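Local atomic coordinates of WA352 (Oryza sativa subsp. indica, PDB entry 5ZT3), a protein that is a mitochondrial protein linked to cytoplasmic male sterility in rice, represented here by a mostly helical fragment of its DUF8018 region. Residues Tyr16-Pro19 and Val20-Ile24. Residues are numbered along the deposited sequence; the frame is centred on the assembly and turned at random.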
ATOM      1  N   TYR A  16       8.153  14.198   6.263  1.00 34.29           N
ATOM      2  CA  TYR A  16       7.729  12.898   5.753  1.00 34.72           C
ATOM      3  C   TYR A  16       8.722  11.814   6.173  1.00 34.39           C
ATOM      4  O   TYR A  16       9.926  11.965   5.976  1.00 33.93           O
ATOM      5  CB  TYR A  16       7.587  12.944   4.231  1.00 32.00           C
ATOM      6  CG  TYR A  16       6.890  11.735   3.666  1.00 28.03           C
ATOM      7  CD1 TYR A  16       5.519  11.567   3.816  1.00 27.25           C
ATOM      8  CD2 TYR A  16       7.605  10.755   2.994  1.00 29.31           C
ATOM      9  CE1 TYR A  16       4.877  10.454   3.303  1.00 20.70           C
ATOM     10  CE2 TYR A  16       6.975   9.643   2.479  1.00 19.19           C
ATOM     11  CZ  TYR A  16       5.616   9.498   2.636  1.00 21.34           C
ATOM     12  OH  TYR A  16       4.991   8.394   2.119  1.00 20.48           O
ATOM     13  N   PRO A  17       8.217  10.714   6.741  1.00 33.20           N
ATOM     14  CA  PRO A  17       9.113   9.756   7.415  1.00 32.71           C
ATOM     15  C   PRO A  17       9.979   8.898   6.495  1.00 29.61           C
ATOM     16  O   PRO A  17      10.923   8.271   6.993  1.00 33.77           O
ATOM     17  CB  PRO A  17       8.152   8.892   8.246  1.00 33.21           C
ATOM     18  CG  PRO A  17       6.828   9.032   7.576  1.00 35.29           C
ATOM     19  CD  PRO A  17       6.793  10.405   6.971  1.00 35.35           C
ATOM     20  N   TYR A  18       9.711   8.835   5.191  1.00 26.36           N
ATOM     21  CA  TYR A  18      10.432   7.901   4.337  1.00 25.06           C
ATOM     22  C   TYR A  18      11.044   8.612   3.136  1.00 23.12           C
ATOM     23  O   TYR A  18      10.350   9.385   2.451  1.00 24.95           O
ATOM     24  CB  TYR A  18       9.507   6.785   3.848  1.00 23.01           C
ATOM     25  CG  TYR A  18       8.674   6.194   4.952  1.00 24.68           C
ATOM     26  CD1 TYR A  18       9.245   5.376   5.914  1.00 27.45           C
ATOM     27  CD2 TYR A  18       7.314   6.466   5.038  1.00 28.33           C
ATOM     28  CE1 TYR A  18       8.485   4.838   6.934  1.00 28.54           C
ATOM     29  CE2 TYR A  18       6.544   5.932   6.053  1.00 29.07           C
ATOM     30  CZ  TYR A  18       7.137   5.121   6.995  1.00 30.48           C
ATOM     31  OH  TYR A  18       6.373   4.592   8.006  1.00 33.73           O
ATOM     32  N   PRO A  19      12.321   8.369   2.840  1.00 20.10           N
ATOM     33  CA  PRO A  19      12.869   8.799   1.551  1.00 21.59           C
ATOM     34  C   PRO A  19      12.037   8.198   0.432  1.00 20.76           C
ATOM     35  O   PRO A  19      11.480   7.108   0.564  1.00 19.25           O
ATOM     36  CB  PRO A  19      14.286   8.213   1.558  1.00 24.74           C
ATOM     37  CG  PRO A  19      14.618   8.055   3.019  1.00 26.73           C
ATOM     38  CD  PRO A  19      13.320   7.671   3.667  1.00 23.86           C
ATOM     39  N   VAL A  20      11.952   8.925  -0.685  1.00 19.95           N
ATOM     40  CA  VAL A  20      11.052   8.514  -1.755  1.00 20.07           C
ATOM     41  C   VAL A  20      11.477   7.218  -2.428  1.00 19.60           C
ATOM     42  O   VAL A  20      10.667   6.604  -3.138  1.00 17.86           O
ATOM     43  CB  VAL A  20      10.868   9.647  -2.771  1.00 26.42           C
ATOM     44  CG1 VAL A  20      10.427  10.880  -2.045  1.00 31.59           C
ATOM     45  CG2 VAL A  20      12.164   9.893  -3.520  1.00 24.37           C
ATOM     46  N   ASP A  21      12.717   6.774  -2.224  1.00 19.83           N
ATOM     47  CA  ASP A  21      13.198   5.540  -2.827  1.00 21.60           C
ATOM     48  C   ASP A  21      13.299   4.382  -1.840  1.00 21.98           C
ATOM     49  O   ASP A  21      13.734   3.294  -2.228  1.00 25.83           O
ATOM     50  CB  ASP A  21      14.539   5.766  -3.544  1.00 26.00           C
ATOM     51  CG  ASP A  21      15.589   6.385  -2.646  1.00 36.66           C
ATOM     52  OD1 ASP A  21      15.227   7.007  -1.624  1.00 35.15           O
ATOM     53  OD2 ASP A  21      16.792   6.248  -2.969  1.00 45.30           O
ATOM     54  N   GLU A  22      12.895   4.577  -0.589  1.00 20.14           N
ATOM     55  CA  GLU A  22      12.961   3.489   0.381  1.00 19.31           C
ATOM     56  C   GLU A  22      11.847   2.484   0.118  1.00 19.64           C
ATOM     57  O   GLU A  22      10.675   2.854  -0.014  1.00 18.08           O
ATOM     58  CB  GLU A  22      12.842   4.026   1.803  1.00 22.16           C
ATOM     59  CG  GLU A  22      12.887   2.917   2.841  1.00 24.48           C
ATOM     60  CD  GLU A  22      12.923   3.425   4.268  1.00 28.06           C
ATOM     61  OE1 GLU A  22      13.006   4.654   4.467  1.00 31.81           O
ATOM     62  OE2 GLU A  22      12.861   2.588   5.201  1.00 27.81           O
ATOM     63  N   ILE A  23      12.208   1.204   0.063  1.00 19.52           N
ATOM     64  CA  ILE A  23      11.269   0.140  -0.269  1.00 17.29           C
ATOM     65  C   ILE A  23      10.784  -0.523   1.012  1.00 19.33           C
ATOM     66  O   ILE A  23      11.594  -1.001   1.819  1.00 21.38           O
ATOM     67  CB  ILE A  23      11.896  -0.888  -1.226  1.00 19.29           C
ATOM     68  CG1 ILE A  23      12.262  -0.214  -2.552  1.00 27.17           C
ATOM     69  CG2 ILE A  23      10.937  -2.047  -1.453  1.00 18.54           C
ATOM     70  CD1 ILE A  23      12.893  -1.149  -3.568  1.00 30.58           C
ATOM     71  N   ILE A  24       9.465  -0.560   1.196  1.00 16.33           N
ATOM     72  CA  ILE A  24       8.819  -1.279   2.288  1.00 15.72           C
ATOM     73  C   ILE A  24       7.667  -2.076   1.694  1.00 17.43           C
ATOM     74  O   ILE A  24       6.847  -1.521   0.956  1.00 15.98           O
ATOM     75  CB  ILE A  24       8.295  -0.314   3.369  1.00 16.60           C
ATOM     76  CG1 ILE A  24       9.441   0.520   3.951  1.00 21.98           C
ATOM     77  CG2 ILE A  24       7.549  -1.080   4.458  1.00 19.20           C
ATOM     78  CD1 ILE A  24       8.988   1.627   4.867  1.00 22.19           C
TER
HETATM   79  O   HOH W   1       9.518   5.376  -0.302  1.00 16.43           O
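P19 and E22 close a type I beta turn in the loop before helix 29-37, a compact example of a chain reversal in which P19 supplies the accepting carbonyl and V20 and D21 take the two corners. The turn's defining bond runs from E22 N to P19 O at 3.1 Å and is nearly straight at the hydrogen (166°), although the donor stands well above the carbonyl plane. A water donates to the same P19 O and to E22 O, 2.8 Å from each, so the proline oxygen is gripped twice. E22 has CG anti to its backbone N (chi1 179°) and an extended chain beyond, which brings OE1 to the CD corner of the P19 ring, 3.1 Å from P19 CD. D21 turns its carboxylate back as well, OD1 coming 3.5 Å from P19 CB. Farther along, the I24 side chain runs at about a right angle to that of Y18, with I24 CD1 3.9 Å from Y18 CE1 in an apolar contact, while P17 CB sits over the centre of one Y18 ring face. V20 shares backbone bonding with Q30 of helix 29-37, and F59 of helix 45-72 meets the Y18 ring edge-to-face. The close approach of E22 OE1 to P19 CD, and less so that of D21 OD1 to P19 CB, implies weakly polar, probably mildly favourable contacts, whereas E22 OE1 stays a long 4.1 Å from Y18 CD1; the turn's firm links are the backbone bond and the water bridge.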